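Local coordinates for CCMAN5 (Cellulosimicrobium cellulans, PDB 2XSG), which probably hydrolyses alpha-mannosides as a family 92 glycoside hydrolase, and enables mannose-6-phosphate modification of lysosomal enzymes produced in yeast, at residues V13-G18 with E106-G111; G18-F23 with Y52-S57; N25-A30 with N66-G71; V39-T44 with S60-T65; T619-I624 with T645-L650. All blocks are in the same frame, centred on the assembly; numbering follows the deposited sequence.

From the N terminus, contact 1 closes the widest of the early loops, bringing residues 13-18 to strand 106-109, and contacts 2, 3 and 4 all fall within it. Contact 2 (18-23 with 52-57) begins at Gly18, which it shares with contact 1, and crosses both contact 3 and contact 4, since their segments interleave along the chain. Contact 4 (39-44 with 60-65), which pairs strands 40-44 and 58-63, lies wholly within the loop that contact 3 (25-30 with 66-71) closes. These four gather the first part of the N-terminal family region. Contact 5 follows in series, far along the catalytic region, yet Leu650 packs on Val17 of contact 1, so the two regions meet there.

Contact 1 of 5, residues V13-G18 with E106-G111; sequences VDVFVG and EDAGPG
The backbone of residues 13-16 runs at 138° to that of residues 106-110, and the nearest alpha carbons, Val15 CA and Gly109 CA, are 5.8 Å apart. Residues 14-17 form a type I beta turn, its start braced by an Asx turn in which Asp14 OD1 accepts from Phe16 N, met from above the carboxylate plane; the turn packs against strand 106-109 of a large antiparallel sheet in the N-terminal family region. Beyond it the contact is mostly apolar. Val15 holds CG2 in the crowded position between backbone N and carbonyl carbon (chi1 -57°), 3.6 Å from Ala108 CB, while CG1 lies over Gly109. Val13 CB meets Pro110 CG at 3.8 Å, the two side chains crossing obliquely. Phe16 and Glu106 reach tip to tip, Phe16 CZ 3.5 Å from Glu106 CD, with ring and carboxylate planes 35° apart. Glu106 OE1 is bonded to His103, and OE2 to Tyr113 and Tyr52, so the acid is fixed from several directions. An alanine here would remove the carboxylate, and would probably leave His103, Tyr113 and Tyr52 less well held and Phe16 with less to pack against. Between the backbones sits water 1, which accepts from Val15 N at 3.0 Å and lies 2.7 Å from Val13 O and 2.9 Å from Ala108 O.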
# COMPACT_ATOMS: atom_id res chain seq x y z
N VAL A 13 11.59 -11.16 7.74
CA VAL A 13 10.35 -10.94 7.01
C VAL A 13 9.53 -12.24 6.89
O VAL A 13 10.06 -13.30 6.50
CB VAL A 13 10.65 -10.35 5.60
CG1 VAL A 13 9.41 -10.20 4.74
CG2 VAL A 13 11.34 -8.99 5.73
N ASP A 14 8.24 -12.16 7.22
CA ASP A 14 7.32 -13.26 6.96
C ASP A 14 6.33 -12.84 5.85
O ASP A 14 5.32 -12.18 6.12
CB ASP A 14 6.57 -13.63 8.25
CG ASP A 14 5.70 -14.88 8.11
OD1 ASP A 14 5.41 -15.34 6.97
OD2 ASP A 14 5.26 -15.39 9.16
N VAL A 15 6.62 -13.25 4.61
CA VAL A 15 5.79 -12.84 3.46
C VAL A 15 4.38 -13.45 3.48
O VAL A 15 3.55 -13.13 2.63
CB VAL A 15 6.47 -13.12 2.09
CG1 VAL A 15 7.83 -12.43 1.97
CG2 VAL A 15 6.58 -14.63 1.80
N PHE A 16 4.10 -14.33 4.44
CA PHE A 16 2.77 -14.93 4.52
C PHE A 16 1.83 -14.16 5.42
O PHE A 16 0.62 -14.39 5.41
CB PHE A 16 2.86 -16.39 4.94
CG PHE A 16 3.47 -17.27 3.90
CD1 PHE A 16 2.78 -17.56 2.72
CD2 PHE A 16 4.74 -17.79 4.08
CE1 PHE A 16 3.35 -18.37 1.74
CE2 PHE A 16 5.32 -18.59 3.11
CZ PHE A 16 4.63 -18.89 1.94
N VAL A 17 2.37 -13.22 6.18
CA VAL A 17 1.55 -12.37 7.03
C VAL A 17 0.58 -11.60 6.16
O VAL A 17 0.98 -10.91 5.22
CB VAL A 17 2.41 -11.44 7.89
CG1 VAL A 17 1.54 -10.28 8.47
CG2 VAL A 17 3.08 -12.26 9.00
N GLY A 18 -0.71 -11.73 6.48
CA GLY A 18 -1.75 -11.03 5.73
C GLY A 18 -2.26 -11.74 4.46
O GLY A 18 -3.04 -11.15 3.71
N GLU A 106 6.55 -25.68 1.37
CA GLU A 106 6.41 -24.33 0.84
C GLU A 106 7.36 -23.46 1.65
O GLU A 106 7.44 -23.60 2.87
CB GLU A 106 4.97 -23.83 1.03
CG GLU A 106 4.66 -22.47 0.42
CD GLU A 106 3.31 -21.92 0.87
OE1 GLU A 106 3.02 -21.99 2.09
OE2 GLU A 106 2.54 -21.39 0.02
N ASP A 107 8.06 -22.56 0.95
CA ASP A 107 9.09 -21.70 1.52
C ASP A 107 9.19 -20.39 0.71
O ASP A 107 9.24 -20.42 -0.51
CB ASP A 107 10.43 -22.45 1.48
CG ASP A 107 11.56 -21.69 2.15
OD1 ASP A 107 11.32 -21.01 3.18
OD2 ASP A 107 12.71 -21.81 1.66
N ALA A 108 9.19 -19.24 1.39
CA ALA A 108 9.28 -17.97 0.71
C ALA A 108 9.89 -16.91 1.61
O ALA A 108 9.93 -17.05 2.83
CB ALA A 108 7.88 -17.52 0.17
N GLY A 109 10.36 -15.85 0.98
CA GLY A 109 10.97 -14.71 1.67
C GLY A 109 11.36 -13.70 0.61
O GLY A 109 11.11 -13.94 -0.59
N PRO A 110 11.98 -12.58 1.02
CA PRO A 110 12.23 -11.47 0.09
C PRO A 110 12.94 -11.86 -1.21
O PRO A 110 14.12 -12.20 -1.19
CB PRO A 110 13.05 -10.49 0.95
CG PRO A 110 12.49 -10.67 2.31
CD PRO A 110 12.29 -12.19 2.41
N GLY A 111 12.20 -11.81 -2.32
CA GLY A 111 12.74 -12.10 -3.64
C GLY A 111 12.44 -13.47 -4.21
O GLY A 111 12.78 -13.76 -5.36
O HOH W 1 8.98 -15.09 4.77

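Contact 2 of 5, residues G18-F23 with Y52-S57; sequences GTEGDF and YDYAQS
Thr19 is the first residue of 18-23 to touch 52-57; its backbone carries the polar link and its side chain packs on Tyr52 and Tyr54. Its carbonyl receives Tyr54 N, the distance from Tyr54 N to Thr19 O being 2.8 Å with 157° at the hydrogen; the donor stands above the carbonyl plane. The same oxygen, Thr19 O, takes a CA-H...O contact from Asp53 CA at 3.4 Å. Thr19 OG1, in the crowded position between backbone N and carbonyl carbon (chi1 65°), bonds back to Phe16 O, meets the edge of the Tyr52 ring and lies 3.7 Å from Tyr54 CD2. Glu20 comes next, with Glu20 CB 3.9 Å from Tyr54 CB. Its chain is extended, and its carboxylate ends almost parallel to the Tyr54 ring, 9° between the planes, though neither stacked nor bonded to it; the charge of Glu20 OE2 is met by a salt bridge to Arg653. Gly21 supplies the second bond across the contact, from Gly21 N to Asp53 OD1 at 2.8 Å. Its positive phi suits the type II' beta turn of residues 20-23, closed by Phe23 N on Glu20 O. Asp53 OD1 also accepts from Ala55 N at 2.9 Å, both donors lying above the carboxylate plane, while Asp53 OD2 takes Gln56 NE2. Two bonds on one oxygen and one on the other hold this carboxylate in its rotation. Within 52-57, an Asx turn at Asp53 overlies the type I beta turn of residues 53-56, and its aspartate grips the facing type II' turn by a backbone amide.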
# COMPACT_ATOMS: atom_id res chain seq x y z
N GLY A 18 -0.71 -11.73 6.48
CA GLY A 18 -1.75 -11.03 5.73
C GLY A 18 -2.26 -11.74 4.46
O GLY A 18 -3.04 -11.15 3.71
N THR A 19 -1.83 -12.98 4.23
CA THR A 19 -2.19 -13.73 3.01
C THR A 19 -3.38 -14.69 3.17
O THR A 19 -3.74 -15.41 2.23
CB THR A 19 -0.99 -14.52 2.45
OG1 THR A 19 -0.61 -15.54 3.40
CG2 THR A 19 0.22 -13.58 2.15
N GLU A 20 -3.99 -14.71 4.35
CA GLU A 20 -5.21 -15.52 4.56
C GLU A 20 -6.47 -14.70 4.30
O GLU A 20 -6.59 -13.58 4.79
CB GLU A 20 -5.25 -16.12 5.97
CG GLU A 20 -6.48 -17.06 6.20
CD GLU A 20 -6.25 -18.10 7.29
OE1 GLU A 20 -5.08 -18.36 7.63
OE2 GLU A 20 -7.23 -18.68 7.79
N GLY A 21 -7.37 -15.27 3.51
CA GLY A 21 -8.76 -14.80 3.42
C GLY A 21 -8.88 -13.31 3.28
O GLY A 21 -8.20 -12.73 2.46
N ASP A 22 -9.73 -12.69 4.10
CA ASP A 22 -9.95 -11.25 4.08
C ASP A 22 -9.23 -10.56 5.25
O ASP A 22 -9.80 -9.70 5.91
CB ASP A 22 -11.46 -10.94 4.11
CG ASP A 22 -11.79 -9.50 3.66
OD1 ASP A 22 -10.93 -8.83 3.04
OD2 ASP A 22 -12.91 -9.04 3.92
N PHE A 23 -7.97 -10.95 5.49
CA PHE A 23 -7.20 -10.44 6.64
C PHE A 23 -5.96 -9.64 6.19
O PHE A 23 -4.86 -9.80 6.73
CB PHE A 23 -6.82 -11.57 7.63
CG PHE A 23 -8.01 -12.29 8.24
CD1 PHE A 23 -8.52 -11.88 9.47
CD2 PHE A 23 -8.59 -13.38 7.59
CE1 PHE A 23 -9.63 -12.55 10.06
CE2 PHE A 23 -9.69 -14.05 8.15
CZ PHE A 23 -10.21 -13.63 9.39
N TYR A 52 -3.87 -15.37 -3.94
CA TYR A 52 -3.44 -16.43 -2.99
C TYR A 52 -4.15 -16.31 -1.65
O TYR A 52 -4.03 -15.30 -0.95
CB TYR A 52 -1.92 -16.35 -2.79
CG TYR A 52 -1.32 -17.31 -1.79
CD1 TYR A 52 -1.39 -17.08 -0.41
CD2 TYR A 52 -0.64 -18.44 -2.23
CE1 TYR A 52 -0.84 -17.96 0.51
CE2 TYR A 52 -0.05 -19.32 -1.33
CZ TYR A 52 -0.16 -19.08 0.04
OH TYR A 52 0.42 -19.98 0.92
N ASP A 53 -4.92 -17.34 -1.29
CA ASP A 53 -5.48 -17.42 0.06
C ASP A 53 -4.79 -18.53 0.84
O ASP A 53 -4.87 -19.72 0.46
CB ASP A 53 -7.00 -17.63 0.01
CG ASP A 53 -7.60 -18.03 1.37
OD1 ASP A 53 -6.97 -17.81 2.43
OD2 ASP A 53 -8.73 -18.57 1.36
N TYR A 54 -4.15 -18.16 1.96
CA TYR A 54 -3.38 -19.11 2.80
C TYR A 54 -4.19 -20.35 3.22
O TYR A 54 -3.63 -21.45 3.40
CB TYR A 54 -2.82 -18.43 4.07
CG TYR A 54 -1.72 -19.22 4.78
CD1 TYR A 54 -2.03 -20.15 5.79
CD2 TYR A 54 -0.38 -19.07 4.40
CE1 TYR A 54 -1.00 -20.89 6.43
CE2 TYR A 54 0.65 -19.81 5.03
CZ TYR A 54 0.33 -20.70 6.03
OH TYR A 54 1.34 -21.40 6.63
N ALA A 55 -5.50 -20.16 3.40
CA ALA A 55 -6.37 -21.23 3.89
C ALA A 55 -6.61 -22.32 2.85
O ALA A 55 -7.11 -23.39 3.21
CB ALA A 55 -7.71 -20.67 4.39
N GLN A 56 -6.23 -22.07 1.59
CA GLN A 56 -6.47 -23.04 0.50
C GLN A 56 -5.43 -24.17 0.47
O GLN A 56 -4.45 -24.17 1.21
CB GLN A 56 -6.54 -22.34 -0.85
CG GLN A 56 -7.55 -21.22 -0.95
CD GLN A 56 -8.97 -21.69 -0.80
OE1 GLN A 56 -9.43 -22.58 -1.52
NE2 GLN A 56 -9.70 -21.07 0.12
N SER A 57 -5.67 -25.16 -0.39
CA SER A 57 -4.80 -26.32 -0.43
C SER A 57 -4.48 -26.77 -1.86
O SER A 57 -3.89 -27.84 -2.06
CB SER A 57 -5.39 -27.47 0.39
OG SER A 57 -6.68 -27.81 -0.07

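Contact 3 of 5, residues N25-A30 with N66-G71; sequences NDMPAA and NLDGVG
Two flat groups of 66-71, the amide of Asn66 and the carboxylate of Asp68, each have the methyl of Met27 over one face: Met27 CE is 3.6 Å from Asn66 CG and 3.5 Å from Asp68 OD2. Within its own segment Asn66 OD1 accepts from Leu67 N, which lies in the carbonyl plane, and Asn66 ND2 bonds to Thr50 O, so the amide is held at both ends. Met27 reaches these groups with CG in the crowded position between backbone N and carbonyl carbon (chi1 67°) and a bend at the last torsion, which also puts CE 3.3 Å from Leu67 O. Along the backbone, Gly69 N gives a weak, bent hydrogen bond to Asn25 O at 2.9 Å. Both residues have positive phi, and a side chain on Gly69 would be directed close to Asp26 OD1. Gly69 is further paired through its backbone with Asp662, a calcium ligand, which places this buried contact one residue removed from the metal site, Gly69 being about 9 Å from the calcium ion. Water 2 accepts from Met27 N and donates to two acids, 2.8 Å to Asp26 OD1 and 2.7 Å to Asp68 OD2. Asp26 OD1 and Asp68 OD2, 4.8 Å apart, would carry like charges if both acids are ionised. Two donated protons are consistent with that state, which the salt bridge from Lys38 to Asp68 and the bond from Asn661 to Asp26 would favour.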
# COMPACT_ATOMS: atom_id res chain seq x y z
N ASN A 25 -5.27 -8.87 2.50
CA ASN A 25 -5.16 -8.93 1.04
C ASN A 25 -3.75 -8.68 0.51
O ASN A 25 -3.57 -8.04 -0.52
CB ASN A 25 -6.22 -8.07 0.34
CG ASN A 25 -7.59 -8.75 0.34
OD1 ASN A 25 -7.75 -9.84 -0.21
ND2 ASN A 25 -8.59 -8.12 0.97
N ASP A 26 -2.75 -9.18 1.24
CA ASP A 26 -1.37 -9.15 0.79
C ASP A 26 -0.96 -10.48 0.14
O ASP A 26 -1.68 -11.48 0.23
CB ASP A 26 -0.44 -8.81 1.95
CG ASP A 26 -0.41 -7.33 2.25
OD1 ASP A 26 -0.45 -6.50 1.28
OD2 ASP A 26 -0.36 -6.99 3.44
N MET A 27 0.20 -10.47 -0.50
CA MET A 27 0.63 -11.60 -1.30
C MET A 27 1.97 -12.18 -0.81
O MET A 27 2.82 -11.44 -0.33
CB MET A 27 0.76 -11.18 -2.77
CG MET A 27 1.87 -10.16 -3.04
SD MET A 27 1.74 -9.46 -4.70
CE MET A 27 0.43 -8.25 -4.42
N PRO A 28 2.16 -13.50 -0.96
CA PRO A 28 3.49 -14.06 -0.70
C PRO A 28 4.42 -13.97 -1.92
O PRO A 28 5.52 -14.50 -1.90
CB PRO A 28 3.17 -15.52 -0.39
CG PRO A 28 2.00 -15.82 -1.30
CD PRO A 28 1.19 -14.54 -1.35
N ALA A 29 3.96 -13.30 -2.98
CA ALA A 29 4.68 -13.22 -4.27
C ALA A 29 6.16 -12.87 -4.18
O ALA A 29 6.57 -12.01 -3.37
CB ALA A 29 3.99 -12.21 -5.19
N ALA A 30 6.96 -13.52 -5.02
CA ALA A 30 8.37 -13.15 -5.15
C ALA A 30 8.45 -11.77 -5.81
O ALA A 30 7.88 -11.55 -6.89
CB ALA A 30 9.14 -14.19 -5.96
N ASN A 66 0.53 -7.55 -10.19
CA ASN A 66 -0.33 -7.50 -9.03
C ASN A 66 -0.37 -6.13 -8.35
O ASN A 66 0.38 -5.22 -8.74
CB ASN A 66 0.10 -8.56 -8.02
CG ASN A 66 -1.06 -9.39 -7.54
OD1 ASN A 66 -2.10 -8.85 -7.13
ND2 ASN A 66 -0.91 -10.72 -7.59
N LEU A 67 -1.23 -6.03 -7.34
CA LEU A 67 -1.37 -4.85 -6.50
C LEU A 67 -1.46 -5.31 -5.05
O LEU A 67 -2.22 -6.23 -4.74
CB LEU A 67 -2.65 -4.08 -6.85
CG LEU A 67 -2.74 -3.43 -8.22
CD1 LEU A 67 -4.09 -2.74 -8.39
CD2 LEU A 67 -1.59 -2.45 -8.43
N ASP A 68 -0.74 -4.65 -4.17
CA ASP A 68 -0.69 -5.10 -2.77
C ASP A 68 -1.81 -4.51 -1.95
O ASP A 68 -1.98 -3.29 -1.92
CB ASP A 68 0.65 -4.76 -2.14
CG ASP A 68 1.80 -5.27 -2.95
OD1 ASP A 68 2.03 -4.69 -4.03
OD2 ASP A 68 2.49 -6.23 -2.52
N GLY A 69 -2.57 -5.38 -1.30
CA GLY A 69 -3.53 -4.98 -0.29
C GLY A 69 -4.73 -4.19 -0.75
O GLY A 69 -5.34 -3.48 0.05
N VAL A 70 -5.10 -4.30 -2.02
CA VAL A 70 -6.23 -3.53 -2.55
C VAL A 70 -7.55 -4.31 -2.38
O VAL A 70 -7.53 -5.50 -2.08
CB VAL A 70 -6.01 -3.08 -4.00
CG1 VAL A 70 -4.76 -2.20 -4.08
CG2 VAL A 70 -5.90 -4.27 -4.93
N GLY A 71 -8.67 -3.62 -2.58
CA GLY A 71 -10.01 -4.21 -2.38
C GLY A 71 -10.59 -4.75 -3.68
O GLY A 71 -9.84 -5.15 -4.57
O HOH W 2 1.05 -7.65 -0.77

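Contact 4 of 5, residues V39-T44 with S60-T65; sequences VNPRTT and SGFTHT
Four backbone hydrogen bonds make an antiparallel strand pair of 40-44 and 60-63, whose axes approach to 4.5 Å with their directions 144° apart. Asn40 and Thr63 form the hydrogen-bonded pair, N to O both ways at 3.0 Å. Farther along, Arg42 N reaches Gly61 O at 2.8 Å, and Ser60 N meets Arg42 O almost along the C=O axis. In the non-hydrogen-bonded pair, Pro41 and Phe62 share a face: Pro41 CB lies 3.9 Å from Phe62 CE1, the two crossing obliquely. Val39 extends this apolar patch, its CG1, anti to the backbone N, lying 3.9 Å from Phe62 CB. Strand 133-140 covers it through Val138 and Ala136. On the face of Asn40 and Thr63, the extended Arg42 crosses Thr63 at about a right angle, and Leu80 of strand 80-84 packs on both. Arg42 NH2 is bonded to Asn167, which sets the guanidinium. Water 3 lies in the plane of that group at its edge, accepting from Arg42 NH1 at 3.2 Å and donating to Thr63 OG1 at 2.6 Å.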
# COMPACT_ATOMS: atom_id res chain seq x y z
N VAL A 39 5.65 -12.24 -8.71
CA VAL A 39 5.43 -13.61 -9.15
C VAL A 39 4.67 -14.32 -8.03
O VAL A 39 5.27 -14.82 -7.07
CB VAL A 39 6.74 -14.33 -9.50
CG1 VAL A 39 6.47 -15.56 -10.35
CG2 VAL A 39 7.71 -13.39 -10.21
N ASN A 40 3.35 -14.31 -8.17
CA ASN A 40 2.44 -14.74 -7.10
C ASN A 40 1.84 -16.09 -7.42
O ASN A 40 1.21 -16.24 -8.47
CB ASN A 40 1.31 -13.73 -6.92
CG ASN A 40 0.62 -13.84 -5.56
OD1 ASN A 40 -0.61 -13.71 -5.47
ND2 ASN A 40 1.39 -14.10 -4.51
N PRO A 41 2.01 -17.07 -6.50
CA PRO A 41 1.27 -18.31 -6.66
C PRO A 41 -0.22 -18.00 -6.68
O PRO A 41 -0.63 -17.02 -6.06
CB PRO A 41 1.62 -19.09 -5.38
CG PRO A 41 2.08 -18.03 -4.39
CD PRO A 41 2.81 -17.06 -5.26
N ARG A 42 -1.02 -18.80 -7.39
CA ARG A 42 -2.47 -18.64 -7.42
C ARG A 42 -3.19 -19.82 -6.79
O ARG A 42 -3.13 -20.92 -7.32
CB ARG A 42 -2.97 -18.46 -8.85
CG ARG A 42 -4.40 -17.91 -8.96
CD ARG A 42 -4.63 -17.35 -10.38
NE ARG A 42 -5.82 -16.49 -10.49
CZ ARG A 42 -5.87 -15.21 -10.11
NH1 ARG A 42 -4.81 -14.63 -9.55
NH2 ARG A 42 -7.00 -14.51 -10.27
N THR A 43 -3.90 -19.60 -5.70
CA THR A 43 -4.64 -20.71 -5.09
C THR A 43 -5.94 -20.99 -5.83
O THR A 43 -6.42 -20.17 -6.60
CB THR A 43 -4.91 -20.52 -3.57
OG1 THR A 43 -5.70 -19.35 -3.34
CG2 THR A 43 -3.60 -20.40 -2.80
N THR A 44 -6.51 -22.17 -5.60
CA THR A 44 -7.80 -22.54 -6.20
C THR A 44 -8.52 -23.49 -5.25
O THR A 44 -7.85 -24.27 -4.55
CB THR A 44 -7.60 -23.17 -7.60
OG1 THR A 44 -8.85 -23.62 -8.11
CG2 THR A 44 -6.59 -24.33 -7.56
N SER A 60 -2.79 -23.43 -8.81
CA SER A 60 -2.74 -23.61 -10.24
C SER A 60 -1.32 -23.25 -10.72
O SER A 60 -0.54 -24.15 -11.03
CB SER A 60 -3.82 -22.76 -10.91
OG SER A 60 -3.70 -21.41 -10.49
N GLY A 61 -0.97 -21.97 -10.72
CA GLY A 61 0.35 -21.52 -11.19
C GLY A 61 0.79 -20.15 -10.67
O GLY A 61 0.38 -19.74 -9.58
N PHE A 62 1.61 -19.45 -11.45
CA PHE A 62 2.14 -18.14 -11.05
C PHE A 62 1.73 -17.02 -12.01
O PHE A 62 1.87 -17.15 -13.22
CB PHE A 62 3.66 -18.21 -10.95
CG PHE A 62 4.14 -19.24 -9.96
CD1 PHE A 62 4.29 -18.91 -8.62
CD2 PHE A 62 4.39 -20.55 -10.36
CE1 PHE A 62 4.71 -19.84 -7.69
CE2 PHE A 62 4.82 -21.51 -9.43
CZ PHE A 62 4.97 -21.15 -8.09
N THR A 63 1.22 -15.93 -11.44
CA THR A 63 0.87 -14.72 -12.18
C THR A 63 2.02 -13.76 -11.98
O THR A 63 2.83 -13.97 -11.08
CB THR A 63 -0.44 -14.12 -11.65
OG1 THR A 63 -0.35 -13.94 -10.23
CG2 THR A 63 -1.59 -15.04 -11.93
N HIS A 64 2.13 -12.73 -12.83
CA HIS A 64 3.34 -11.90 -12.83
C HIS A 64 3.11 -10.43 -12.50
O HIS A 64 4.07 -9.68 -12.33
CB HIS A 64 4.11 -12.07 -14.16
CG HIS A 64 4.72 -13.42 -14.31
ND1 HIS A 64 3.97 -14.55 -14.55
CD2 HIS A 64 6.00 -13.84 -14.16
CE1 HIS A 64 4.77 -15.61 -14.58
NE2 HIS A 64 6.01 -15.20 -14.36
N THR A 65 1.84 -10.03 -12.46
CA THR A 65 1.48 -8.65 -12.12
C THR A 65 0.52 -8.64 -10.95
O THR A 65 -0.21 -9.62 -10.72
CB THR A 65 0.82 -7.87 -13.31
OG1 THR A 65 -0.51 -8.37 -13.55
CG2 THR A 65 1.65 -7.98 -14.58
O HOH W 3 -1.87 -15.16 -8.46

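Contact 5 of 5, residues T619-I624 with T645-L650; sequences TWNRYI and TKVYRL
An antiparallel strand pair in the catalytic family region, 618-623 with 638-646, supplies this contact toward the C-terminal part of strand 638-646. Its one bridge here is the hydrogen-bonded pair of Thr619 and Thr645: Thr619 N reaches Thr645 O at 2.9 Å and Thr645 N reaches Thr619 O at 3.0 Å, both with more than 160° at the hydrogen and both donors above the carbonyl plane. The two threonine side chains lie on the same face, with Asn621 beside them. Asn621 CG is anti to the carbonyl carbon (chi1 -74°), which turns the amide back along its own strand. There Asn621 ND2 bonds to Thr619 OG1 at 3.3 Å and weakly to Thr619 O. The Asn621 side chain crosses that of Thr645 at about a right angle, with Asn621 ND2 3.8 Å from Thr645 CG2. The other branch, Asn621 OD1, lies 3.8 Å from Val647 CG2. An alanine here would remove the amide, and would probably loosen the setting of the Thr619 hydroxyl and the packing on Thr645 and Val647. Val647 CG2 also touches Thr619 OG1, at 3.6 Å. Past the last bridge, water 4 continues the link between the chains, accepting from Val647 N at 3.0 Å and hydrogen-bonded to Thr619 OG1. Around the pair, Trp610 and Ala613 of helix 604-616 pack on Thr619, Phe639 of the partner strand lies against Asn621, and the loop beyond Val647 carries Leu650 onto helix 306-318.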
# COMPACT_ATOMS: atom_id res chain seq x y z
N THR A 619 -6.67 -4.68 21.56
CA THR A 619 -7.56 -3.54 21.79
C THR A 619 -9.01 -3.91 21.51
O THR A 619 -9.28 -4.90 20.83
CB THR A 619 -7.23 -2.34 20.88
OG1 THR A 619 -7.07 -2.80 19.52
CG2 THR A 619 -5.97 -1.62 21.35
N TRP A 620 -9.93 -3.08 22.01
CA TRP A 620 -11.34 -3.15 21.62
C TRP A 620 -11.53 -2.65 20.20
O TRP A 620 -11.06 -1.58 19.83
CB TRP A 620 -12.20 -2.33 22.57
CG TRP A 620 -12.49 -3.05 23.84
CD1 TRP A 620 -12.05 -2.71 25.10
CD2 TRP A 620 -13.25 -4.26 23.99
NE1 TRP A 620 -12.52 -3.61 26.01
CE2 TRP A 620 -13.25 -4.58 25.36
CE3 TRP A 620 -13.94 -5.08 23.09
CZ2 TRP A 620 -13.92 -5.70 25.87
CZ3 TRP A 620 -14.61 -6.20 23.59
CH2 TRP A 620 -14.59 -6.50 24.97
N ASN A 621 -12.22 -3.46 19.40
CA ASN A 621 -12.53 -3.10 18.02
C ASN A 621 -14.02 -3.15 17.76
O ASN A 621 -14.63 -4.22 17.81
CB ASN A 621 -11.77 -3.99 17.05
CG ASN A 621 -10.31 -3.62 16.98
OD1 ASN A 621 -9.92 -2.77 16.18
ND2 ASN A 621 -9.51 -4.19 17.88
N ARG A 622 -14.59 -1.97 17.52
CA ARG A 622 -16.01 -1.83 17.22
C ARG A 622 -16.27 -1.87 15.71
O ARG A 622 -17.28 -2.41 15.26
CB ARG A 622 -16.57 -0.53 17.82
CG ARG A 622 -18.03 -0.24 17.41
CD ARG A 622 -18.65 0.96 18.12
NE ARG A 622 -19.98 1.27 17.56
CZ ARG A 622 -20.76 2.28 17.94
NH1 ARG A 622 -20.40 3.11 18.91
NH2 ARG A 622 -21.92 2.46 17.34
N TYR A 623 -15.35 -1.30 14.93
CA TYR A 623 -15.60 -1.13 13.50
C TYR A 623 -14.74 -2.00 12.57
O TYR A 623 -13.56 -2.21 12.81
CB TYR A 623 -15.43 0.34 13.12
CG TYR A 623 -16.40 1.29 13.83
CD1 TYR A 623 -16.01 1.97 14.98
CD2 TYR A 623 -17.66 1.54 13.32
CE1 TYR A 623 -16.87 2.86 15.62
CE2 TYR A 623 -18.54 2.41 13.96
CZ TYR A 623 -18.14 3.07 15.11
OH TYR A 623 -18.99 3.95 15.74
N ILE A 624 -15.39 -2.49 11.51
CA ILE A 624 -14.70 -3.10 10.36
C ILE A 624 -14.62 -2.05 9.26
O ILE A 624 -15.03 -0.91 9.48
CB ILE A 624 -15.39 -4.43 9.86
CG1 ILE A 624 -16.91 -4.25 9.74
CG2 ILE A 624 -15.06 -5.59 10.82
CD1 ILE A 624 -17.64 -5.42 9.08
N THR A 645 -9.01 -7.85 20.49
CA THR A 645 -8.12 -8.62 19.63
C THR A 645 -6.95 -7.75 19.23
O THR A 645 -7.03 -6.52 19.31
CB THR A 645 -8.89 -9.12 18.37
OG1 THR A 645 -8.01 -9.87 17.54
CG2 THR A 645 -9.47 -7.93 17.58
N LYS A 646 -5.84 -8.38 18.82
CA LYS A 646 -4.71 -7.65 18.25
C LYS A 646 -5.10 -7.19 16.86
O LYS A 646 -5.72 -7.94 16.10
CB LYS A 646 -3.46 -8.51 18.14
CG LYS A 646 -2.88 -9.03 19.44
CD LYS A 646 -1.46 -9.56 19.17
CE LYS A 646 -0.51 -9.27 20.32
NZ LYS A 646 0.79 -9.99 20.09
N VAL A 647 -4.72 -5.97 16.53
CA VAL A 647 -5.03 -5.40 15.22
C VAL A 647 -4.04 -5.97 14.21
O VAL A 647 -4.40 -6.30 13.08
CB VAL A 647 -5.01 -3.85 15.29
CG1 VAL A 647 -4.96 -3.19 13.90
CG2 VAL A 647 -6.21 -3.35 16.06
N TYR A 648 -2.79 -6.08 14.64
CA TYR A 648 -1.70 -6.61 13.84
C TYR A 648 -1.21 -7.92 14.45
O TYR A 648 -0.86 -7.94 15.64
CB TYR A 648 -0.54 -5.62 13.86
CG TYR A 648 -0.76 -4.37 13.06
CD1 TYR A 648 -1.45 -3.28 13.60
CD2 TYR A 648 -0.24 -4.24 11.78
CE1 TYR A 648 -1.66 -2.11 12.86
CE2 TYR A 648 -0.42 -3.06 11.03
CZ TYR A 648 -1.13 -2.00 11.58
OH TYR A 648 -1.31 -0.85 10.86
N ARG A 649 -1.18 -9.00 13.65
CA ARG A 649 -0.66 -10.32 14.09
C ARG A 649 0.46 -10.79 13.18
O ARG A 649 0.42 -10.54 11.98
CB ARG A 649 -1.76 -11.41 14.07
CG ARG A 649 -3.09 -11.03 14.70
CD ARG A 649 -3.83 -12.22 15.33
NE ARG A 649 -4.21 -11.81 16.69
CZ ARG A 649 -5.21 -12.30 17.41
NH1 ARG A 649 -6.00 -13.25 16.91
NH2 ARG A 649 -5.44 -11.82 18.63
N LEU A 650 1.44 -11.52 13.74
CA LEU A 650 2.39 -12.23 12.90
C LEU A 650 1.76 -13.58 12.55
O LEU A 650 2.11 -14.62 13.12
CB LEU A 650 3.77 -12.40 13.57
CG LEU A 650 4.90 -12.78 12.60
CD1 LEU A 650 5.35 -11.59 11.75
CD2 LEU A 650 6.09 -13.37 13.35
O HOH W 4 -4.60 -3.97 18.74